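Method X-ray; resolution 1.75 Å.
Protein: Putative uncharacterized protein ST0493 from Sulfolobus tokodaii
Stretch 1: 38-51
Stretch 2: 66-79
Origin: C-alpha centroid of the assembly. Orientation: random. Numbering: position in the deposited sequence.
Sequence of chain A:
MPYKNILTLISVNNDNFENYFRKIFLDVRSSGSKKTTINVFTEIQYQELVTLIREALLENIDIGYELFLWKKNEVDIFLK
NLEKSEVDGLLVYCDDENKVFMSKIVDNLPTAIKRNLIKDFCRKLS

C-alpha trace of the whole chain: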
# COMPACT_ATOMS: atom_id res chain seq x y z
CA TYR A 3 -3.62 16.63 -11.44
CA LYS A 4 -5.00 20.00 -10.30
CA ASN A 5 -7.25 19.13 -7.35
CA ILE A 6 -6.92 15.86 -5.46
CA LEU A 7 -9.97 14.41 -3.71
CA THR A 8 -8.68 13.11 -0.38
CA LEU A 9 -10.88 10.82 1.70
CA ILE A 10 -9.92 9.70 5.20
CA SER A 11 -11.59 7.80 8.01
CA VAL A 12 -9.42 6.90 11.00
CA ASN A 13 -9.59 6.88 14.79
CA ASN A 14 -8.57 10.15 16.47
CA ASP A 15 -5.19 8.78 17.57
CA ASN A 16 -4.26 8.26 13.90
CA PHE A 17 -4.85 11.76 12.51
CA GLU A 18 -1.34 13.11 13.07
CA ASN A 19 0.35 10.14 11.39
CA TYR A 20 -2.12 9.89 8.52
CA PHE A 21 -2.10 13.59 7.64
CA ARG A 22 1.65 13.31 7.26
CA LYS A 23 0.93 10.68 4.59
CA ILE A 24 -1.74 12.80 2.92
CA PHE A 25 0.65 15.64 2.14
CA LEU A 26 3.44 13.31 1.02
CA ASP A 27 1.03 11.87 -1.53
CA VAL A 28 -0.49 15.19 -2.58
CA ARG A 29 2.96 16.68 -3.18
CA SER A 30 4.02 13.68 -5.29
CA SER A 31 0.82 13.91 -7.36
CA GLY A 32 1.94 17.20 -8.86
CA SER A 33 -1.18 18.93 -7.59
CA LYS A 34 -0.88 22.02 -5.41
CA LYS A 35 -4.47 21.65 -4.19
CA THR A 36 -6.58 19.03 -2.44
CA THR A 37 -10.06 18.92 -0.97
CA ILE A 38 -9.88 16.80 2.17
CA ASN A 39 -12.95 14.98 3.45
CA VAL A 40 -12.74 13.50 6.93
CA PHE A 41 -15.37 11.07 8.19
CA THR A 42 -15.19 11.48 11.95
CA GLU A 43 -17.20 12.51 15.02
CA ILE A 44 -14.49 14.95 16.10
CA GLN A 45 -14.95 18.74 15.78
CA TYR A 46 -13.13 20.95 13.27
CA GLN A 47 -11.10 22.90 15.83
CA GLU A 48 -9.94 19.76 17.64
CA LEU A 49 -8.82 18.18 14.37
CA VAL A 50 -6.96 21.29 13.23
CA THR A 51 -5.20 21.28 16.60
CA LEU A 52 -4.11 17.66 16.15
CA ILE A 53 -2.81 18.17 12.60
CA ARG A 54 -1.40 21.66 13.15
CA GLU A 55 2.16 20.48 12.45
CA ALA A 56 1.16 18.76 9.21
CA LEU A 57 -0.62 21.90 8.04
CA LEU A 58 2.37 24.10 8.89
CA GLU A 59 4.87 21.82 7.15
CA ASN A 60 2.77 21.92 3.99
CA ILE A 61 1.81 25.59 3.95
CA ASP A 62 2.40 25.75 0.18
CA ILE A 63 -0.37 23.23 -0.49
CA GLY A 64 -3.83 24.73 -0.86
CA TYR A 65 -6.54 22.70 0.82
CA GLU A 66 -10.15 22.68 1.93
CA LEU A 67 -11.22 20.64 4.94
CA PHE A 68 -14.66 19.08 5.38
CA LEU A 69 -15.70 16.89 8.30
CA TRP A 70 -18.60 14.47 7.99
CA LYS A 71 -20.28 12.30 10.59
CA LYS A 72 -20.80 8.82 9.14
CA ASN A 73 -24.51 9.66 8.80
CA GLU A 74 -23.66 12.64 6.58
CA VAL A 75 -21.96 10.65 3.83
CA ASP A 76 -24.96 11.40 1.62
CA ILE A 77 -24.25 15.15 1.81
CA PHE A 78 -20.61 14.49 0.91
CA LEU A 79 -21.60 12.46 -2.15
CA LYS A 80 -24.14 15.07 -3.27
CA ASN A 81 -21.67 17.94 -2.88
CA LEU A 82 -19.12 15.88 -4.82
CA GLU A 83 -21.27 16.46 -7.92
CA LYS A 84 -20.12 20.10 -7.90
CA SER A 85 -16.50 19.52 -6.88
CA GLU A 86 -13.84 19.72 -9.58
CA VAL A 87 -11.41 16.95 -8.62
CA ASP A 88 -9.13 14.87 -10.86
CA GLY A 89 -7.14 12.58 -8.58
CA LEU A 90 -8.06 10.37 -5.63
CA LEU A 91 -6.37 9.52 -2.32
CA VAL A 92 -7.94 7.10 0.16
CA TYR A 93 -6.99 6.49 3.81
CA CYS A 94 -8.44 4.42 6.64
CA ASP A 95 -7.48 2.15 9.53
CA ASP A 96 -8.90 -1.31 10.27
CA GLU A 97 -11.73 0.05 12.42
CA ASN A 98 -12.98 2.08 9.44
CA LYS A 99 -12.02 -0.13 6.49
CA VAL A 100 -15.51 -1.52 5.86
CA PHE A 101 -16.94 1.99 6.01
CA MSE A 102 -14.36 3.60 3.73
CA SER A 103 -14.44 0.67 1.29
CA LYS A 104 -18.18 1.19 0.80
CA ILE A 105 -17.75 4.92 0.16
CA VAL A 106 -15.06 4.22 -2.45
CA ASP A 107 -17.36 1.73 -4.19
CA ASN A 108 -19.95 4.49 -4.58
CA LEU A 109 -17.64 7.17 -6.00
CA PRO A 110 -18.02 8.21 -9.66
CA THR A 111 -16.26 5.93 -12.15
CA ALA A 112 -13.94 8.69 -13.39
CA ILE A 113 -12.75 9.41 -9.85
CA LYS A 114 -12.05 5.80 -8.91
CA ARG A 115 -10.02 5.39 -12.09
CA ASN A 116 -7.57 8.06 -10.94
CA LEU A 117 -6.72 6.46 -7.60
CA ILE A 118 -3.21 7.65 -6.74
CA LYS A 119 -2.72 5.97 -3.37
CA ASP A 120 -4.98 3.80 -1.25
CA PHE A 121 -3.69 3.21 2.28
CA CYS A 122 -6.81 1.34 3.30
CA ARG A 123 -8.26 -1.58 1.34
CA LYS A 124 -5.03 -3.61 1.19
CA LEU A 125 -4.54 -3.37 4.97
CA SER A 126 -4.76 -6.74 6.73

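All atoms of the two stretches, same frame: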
# COMPACT_ATOMS: atom_id res chain seq x y z
N ILE A 38 -9.90 17.88 1.19
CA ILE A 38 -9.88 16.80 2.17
C ILE A 38 -11.21 16.58 2.87
O ILE A 38 -11.78 17.51 3.45
CB ILE A 38 -8.79 17.08 3.22
CG1 ILE A 38 -7.46 17.36 2.52
CG2 ILE A 38 -8.66 15.89 4.17
CD1 ILE A 38 -6.36 17.83 3.44
N ASN A 39 -11.69 15.34 2.83
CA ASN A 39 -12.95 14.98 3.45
C ASN A 39 -12.70 13.95 4.54
O ASN A 39 -12.27 12.83 4.26
CB ASN A 39 -13.90 14.42 2.39
CG ASN A 39 -14.33 15.49 1.41
OD1 ASN A 39 -15.30 16.21 1.64
ND2 ASN A 39 -13.59 15.61 0.31
N VAL A 40 -12.97 14.34 5.77
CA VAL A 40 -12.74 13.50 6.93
C VAL A 40 -14.05 13.00 7.53
O VAL A 40 -14.92 13.79 7.89
CB VAL A 40 -11.98 14.28 8.01
CG1 VAL A 40 -11.53 13.34 9.12
CG2 VAL A 40 -10.79 15.00 7.39
N PHE A 41 -14.18 11.68 7.63
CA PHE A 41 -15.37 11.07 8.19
C PHE A 41 -15.03 10.74 9.64
O PHE A 41 -14.36 9.75 9.92
CB PHE A 41 -15.73 9.85 7.36
CG PHE A 41 -15.98 10.18 5.92
CD1 PHE A 41 -17.22 10.68 5.52
CD2 PHE A 41 -14.96 10.09 4.98
CE1 PHE A 41 -17.44 11.09 4.20
CE2 PHE A 41 -15.16 10.50 3.66
CZ PHE A 41 -16.41 11.00 3.27
N THR A 42 -15.49 11.61 10.54
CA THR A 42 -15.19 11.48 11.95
C THR A 42 -16.27 12.15 12.79
O THR A 42 -17.11 12.88 12.27
CB THR A 42 -13.83 12.16 12.25
OG1 THR A 42 -13.53 12.06 13.65
CG2 THR A 42 -13.89 13.63 11.86
N GLU A 43 -16.24 11.90 14.10
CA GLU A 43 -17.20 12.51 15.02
C GLU A 43 -16.54 13.68 15.74
O GLU A 43 -17.19 14.39 16.51
CB GLU A 43 -17.69 11.47 16.04
CG GLU A 43 -18.39 10.27 15.42
CD GLU A 43 -19.59 10.66 14.58
OE1 GLU A 43 -20.45 11.42 15.08
OE2 GLU A 43 -19.68 10.20 13.42
N ILE A 44 -15.26 13.88 15.47
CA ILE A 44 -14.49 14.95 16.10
C ILE A 44 -14.85 16.31 15.50
O ILE A 44 -15.33 16.39 14.36
CB ILE A 44 -12.97 14.68 15.92
CG1 ILE A 44 -12.20 15.22 17.12
CG2 ILE A 44 -12.47 15.31 14.63
CD1 ILE A 44 -10.73 14.82 17.11
N GLN A 45 -14.64 17.39 16.26
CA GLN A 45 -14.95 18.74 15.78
C GLN A 45 -13.79 19.35 15.01
O GLN A 45 -12.63 19.00 15.23
CB GLN A 45 -15.32 19.64 16.96
CG GLN A 45 -16.68 19.35 17.58
CD GLN A 45 -17.82 19.65 16.63
OE1 GLN A 45 -17.97 20.78 16.16
NE2 GLN A 45 -18.63 18.64 16.34
N TYR A 46 -14.12 20.27 14.11
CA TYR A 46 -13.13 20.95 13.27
C TYR A 46 -11.92 21.46 14.05
O TYR A 46 -10.78 21.10 13.76
CB TYR A 46 -13.78 22.12 12.54
CG TYR A 46 -12.93 22.68 11.41
CD1 TYR A 46 -12.92 22.07 10.16
CD2 TYR A 46 -12.13 23.80 11.61
CE1 TYR A 46 -12.12 22.56 9.13
CE2 TYR A 46 -11.33 24.30 10.58
CZ TYR A 46 -11.33 23.67 9.35
OH TYR A 46 -10.54 24.15 8.33
N GLN A 47 -12.17 22.32 15.04
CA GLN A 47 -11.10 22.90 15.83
C GLN A 47 -10.19 21.88 16.51
O GLN A 47 -8.98 22.10 16.60
CB GLN A 47 -11.67 23.86 16.88
CG GLN A 47 -12.30 25.10 16.28
CD GLN A 47 -11.40 25.77 15.25
OE1 GLN A 47 -10.23 26.04 15.52
NE2 GLN A 47 -11.94 26.04 14.07
N GLU A 48 -10.75 20.78 17.00
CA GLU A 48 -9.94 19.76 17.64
C GLU A 48 -9.05 19.08 16.61
O GLU A 48 -7.88 18.79 16.88
CB GLU A 48 -10.82 18.72 18.35
CG GLU A 48 -10.04 17.53 18.88
CD GLU A 48 -10.79 16.74 19.93
OE1 GLU A 48 -12.00 16.50 19.76
OE2 GLU A 48 -10.15 16.34 20.93
N LEU A 49 -9.60 18.82 15.43
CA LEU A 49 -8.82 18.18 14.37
C LEU A 49 -7.66 19.08 13.96
O LEU A 49 -6.51 18.64 13.91
CB LEU A 49 -9.70 17.90 13.15
CG LEU A 49 -8.93 17.39 11.93
CD1 LEU A 49 -8.28 16.06 12.25
CD2 LEU A 49 -9.88 17.25 10.74
N VAL A 50 -7.97 20.33 13.65
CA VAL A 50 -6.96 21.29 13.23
C VAL A 50 -5.84 21.39 14.26
O VAL A 50 -4.69 21.63 13.92
CB VAL A 50 -7.58 22.69 13.02
CG1 VAL A 50 -6.51 23.67 12.57
CG2 VAL A 50 -8.69 22.61 11.98
N THR A 51 -6.19 21.22 15.53
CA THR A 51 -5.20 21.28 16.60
C THR A 51 -4.29 20.06 16.49
O THR A 51 -3.07 20.18 16.59
CB THR A 51 -5.89 21.29 17.98
OG1 THR A 51 -6.61 22.52 18.13
CG2 THR A 51 -4.86 21.16 19.09
N GLU A 66 -8.85 22.38 1.35
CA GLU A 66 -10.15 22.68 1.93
C GLU A 66 -10.37 21.48 2.84
O GLU A 66 -9.97 20.37 2.50
CB GLU A 66 -11.24 22.73 0.86
CG GLU A 66 -11.17 23.93 -0.06
CD GLU A 66 -12.41 24.05 -0.94
OE1 GLU A 66 -12.71 23.09 -1.68
OE2 GLU A 66 -13.07 25.10 -0.88
N LEU A 67 -10.98 21.71 3.99
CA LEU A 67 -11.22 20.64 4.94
C LEU A 67 -12.70 20.53 5.28
O LEU A 67 -13.33 21.51 5.68
CB LEU A 67 -10.40 20.89 6.21
CG LEU A 67 -10.48 19.86 7.34
CD1 LEU A 67 -10.00 18.51 6.85
CD2 LEU A 67 -9.63 20.34 8.51
N PHE A 68 -13.26 19.34 5.09
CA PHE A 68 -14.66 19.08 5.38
C PHE A 68 -14.77 17.86 6.29
O PHE A 68 -14.18 16.82 6.01
CB PHE A 68 -15.43 18.81 4.08
CG PHE A 68 -15.49 19.99 3.16
CD1 PHE A 68 -16.35 21.05 3.43
CD2 PHE A 68 -14.68 20.06 2.04
CE1 PHE A 68 -16.40 22.16 2.59
CE2 PHE A 68 -14.72 21.16 1.19
CZ PHE A 68 -15.58 22.21 1.46
N LEU A 69 -15.51 18.00 7.38
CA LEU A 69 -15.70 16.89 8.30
C LEU A 69 -17.14 16.40 8.17
O LEU A 69 -18.07 17.20 8.10
CB LEU A 69 -15.43 17.32 9.74
CG LEU A 69 -13.96 17.43 10.16
CD1 LEU A 69 -13.23 18.44 9.29
CD2 LEU A 69 -13.87 17.83 11.62
N TRP A 70 -17.29 15.08 8.12
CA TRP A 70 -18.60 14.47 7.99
C TRP A 70 -18.82 13.36 9.01
O TRP A 70 -17.95 12.51 9.21
CB TRP A 70 -18.77 13.84 6.61
CG TRP A 70 -18.44 14.74 5.48
CD1 TRP A 70 -17.31 14.72 4.71
CD2 TRP A 70 -19.26 15.79 4.97
NE1 TRP A 70 -17.38 15.70 3.75
CE2 TRP A 70 -18.56 16.37 3.88
CE3 TRP A 70 -20.52 16.30 5.32
CZ2 TRP A 70 -19.09 17.44 3.15
CZ3 TRP A 70 -21.04 17.36 4.58
CH2 TRP A 70 -20.32 17.92 3.51
N LYS A 71 -19.97 13.38 9.66
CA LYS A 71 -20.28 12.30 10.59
C LYS A 71 -20.66 11.19 9.63
O LYS A 71 -21.11 11.46 8.51
CB LYS A 71 -21.46 12.68 11.48
CG LYS A 71 -21.14 13.78 12.48
CD LYS A 71 -22.32 14.05 13.40
CE LYS A 71 -21.95 15.07 14.47
NZ LYS A 71 -21.51 16.36 13.88
N LYS A 72 -20.49 9.94 10.03
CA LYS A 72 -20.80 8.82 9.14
C LYS A 72 -22.21 8.89 8.55
O LYS A 72 -22.46 8.39 7.46
CB LYS A 72 -20.58 7.50 9.87
CG LYS A 72 -19.12 7.29 10.26
CD LYS A 72 -18.90 5.96 10.97
CE LYS A 72 -17.43 5.80 11.35
NZ LYS A 72 -17.18 4.53 12.07
N ASN A 73 -23.13 9.53 9.27
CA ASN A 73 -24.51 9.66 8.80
C ASN A 73 -24.68 10.78 7.78
O ASN A 73 -25.76 10.97 7.23
CB ASN A 73 -25.44 9.89 10.00
CG ASN A 73 -25.15 11.20 10.71
OD1 ASN A 73 -25.36 12.28 10.15
ND2 ASN A 73 -24.68 11.12 11.95
N GLU A 74 -23.61 11.53 7.53
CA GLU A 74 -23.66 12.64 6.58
C GLU A 74 -22.97 12.32 5.26
O GLU A 74 -22.75 13.21 4.43
CB GLU A 74 -23.03 13.89 7.20
CG GLU A 74 -23.68 14.34 8.50
CD GLU A 74 -23.01 15.56 9.09
OE1 GLU A 74 -21.77 15.58 9.17
OE2 GLU A 74 -23.73 16.51 9.48
N VAL A 75 -22.63 11.05 5.06
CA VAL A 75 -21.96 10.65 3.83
C VAL A 75 -22.80 11.04 2.61
O VAL A 75 -22.25 11.34 1.55
CB VAL A 75 -21.70 9.13 3.80
CG1 VAL A 75 -21.00 8.75 2.49
CG2 VAL A 75 -20.85 8.72 4.99
N ASP A 76 -24.12 11.04 2.75
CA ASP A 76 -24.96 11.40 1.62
C ASP A 76 -24.76 12.86 1.19
O ASP A 76 -24.85 13.17 -0.00
CB ASP A 76 -26.44 11.11 1.91
CG ASP A 76 -26.98 11.85 3.13
OD1 ASP A 76 -26.20 12.46 3.89
OD2 ASP A 76 -28.21 11.79 3.34
N ILE A 77 -24.47 13.74 2.14
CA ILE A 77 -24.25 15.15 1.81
C ILE A 77 -22.91 15.25 1.07
O ILE A 77 -22.78 15.98 0.08
CB ILE A 77 -24.19 16.03 3.07
CG1 ILE A 77 -25.50 15.92 3.85
CG2 ILE A 77 -23.94 17.48 2.68
CD1 ILE A 77 -25.47 16.59 5.21
N PHE A 78 -21.92 14.51 1.55
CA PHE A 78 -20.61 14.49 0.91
C PHE A 78 -20.74 14.07 -0.55
O PHE A 78 -20.21 14.73 -1.45
CB PHE A 78 -19.68 13.52 1.63
CG PHE A 78 -18.56 13.00 0.77
CD1 PHE A 78 -17.53 13.84 0.37
CD2 PHE A 78 -18.58 11.69 0.31
CE1 PHE A 78 -16.53 13.38 -0.49
CE2 PHE A 78 -17.59 11.22 -0.55
CZ PHE A 78 -16.56 12.07 -0.95
N LEU A 79 -21.43 12.97 -0.79
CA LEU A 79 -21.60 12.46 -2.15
C LEU A 79 -22.37 13.43 -3.04
O LEU A 79 -22.06 13.56 -4.22
CB LEU A 79 -22.29 11.10 -2.11
CG LEU A 79 -21.40 9.98 -1.57
CD1 LEU A 79 -22.23 8.74 -1.25
CD2 LEU A 79 -20.33 9.65 -2.60

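The two stretches meet as neighbouring parallel strands, 38-41 and 66-70, each followed by a loop and a helix. The strand axes approach to 4.6 Å at an angle of 21°. Together the stretches bury 983 Å².

Backbone hydrogen bonds set the register. Ile 38 N donates to Glu 66 O at 2.8 Å, and Phe 68 N donates to Ile 38 O at 2.9 Å. Val 40 N then donates to Phe 68 O at 2.8 Å, and Trp 70 N donates to Val 40 O at 2.7 Å. Thr 42 N closes the ladder on Trp 70 O at 2.9 Å, with a more bent angle of 134°. Ile 38 and Val 40 thus use both N and O toward the partner strand, while Asn 39 and Phe 41 contribute CA-H...O contacts. The shorter of these is Phe 41 CA to Trp 70 O, 3.1 Å.

One side-chain hydrogen bond joins the strands. Trp 70 NE1 donates to Asn 39 OD1 at 3.0 Å, with an almost straight angle of 177°. The amide oxygen lies near the plane of the indole, at its edge, where the N-H points. This satisfies the indole N-H within the contact. A weak hydrogen bond runs from Lys 72 N to Glu 43 OE2 at 3.5 Å. Here the end of the Glu 43 side chain comes nearer to the second stretch, just past its strand.

Aromatic contacts lie on the sheet face that carries Asn 39, Phe 41, Phe 68 and Trp 70. The edge of Phe 41 meets the face of Phe 78, which comes from the helix of the second stretch. Their planes stand at 85°, and Phe 41 CZ is 3.7 Å from Phe 78 CD2. Phe 41 also lies beside the five-membered ring of Trp 70. Those planes are 29° apart, but the rings are slid so that they barely overlap.

Apolar packing fills the other face, which carries Ile 38, Val 40, Leu 67 and Leu 69. Val 40 CG2 is 3.6 Å from Leu 67 CD1. Helix 46-51 covers the two leucines. Tyr 46 CE1 lies 3.4 Å from Leu 67 CD2, and Tyr 46 CD1 lies 3.7 Å from Leu 69 CD1. Leu 49 points toward the strand, and its CD2 is 3.8 Å from both Leu 67 CD2 and Leu 69 CD1. One methyl therefore touches both leucines.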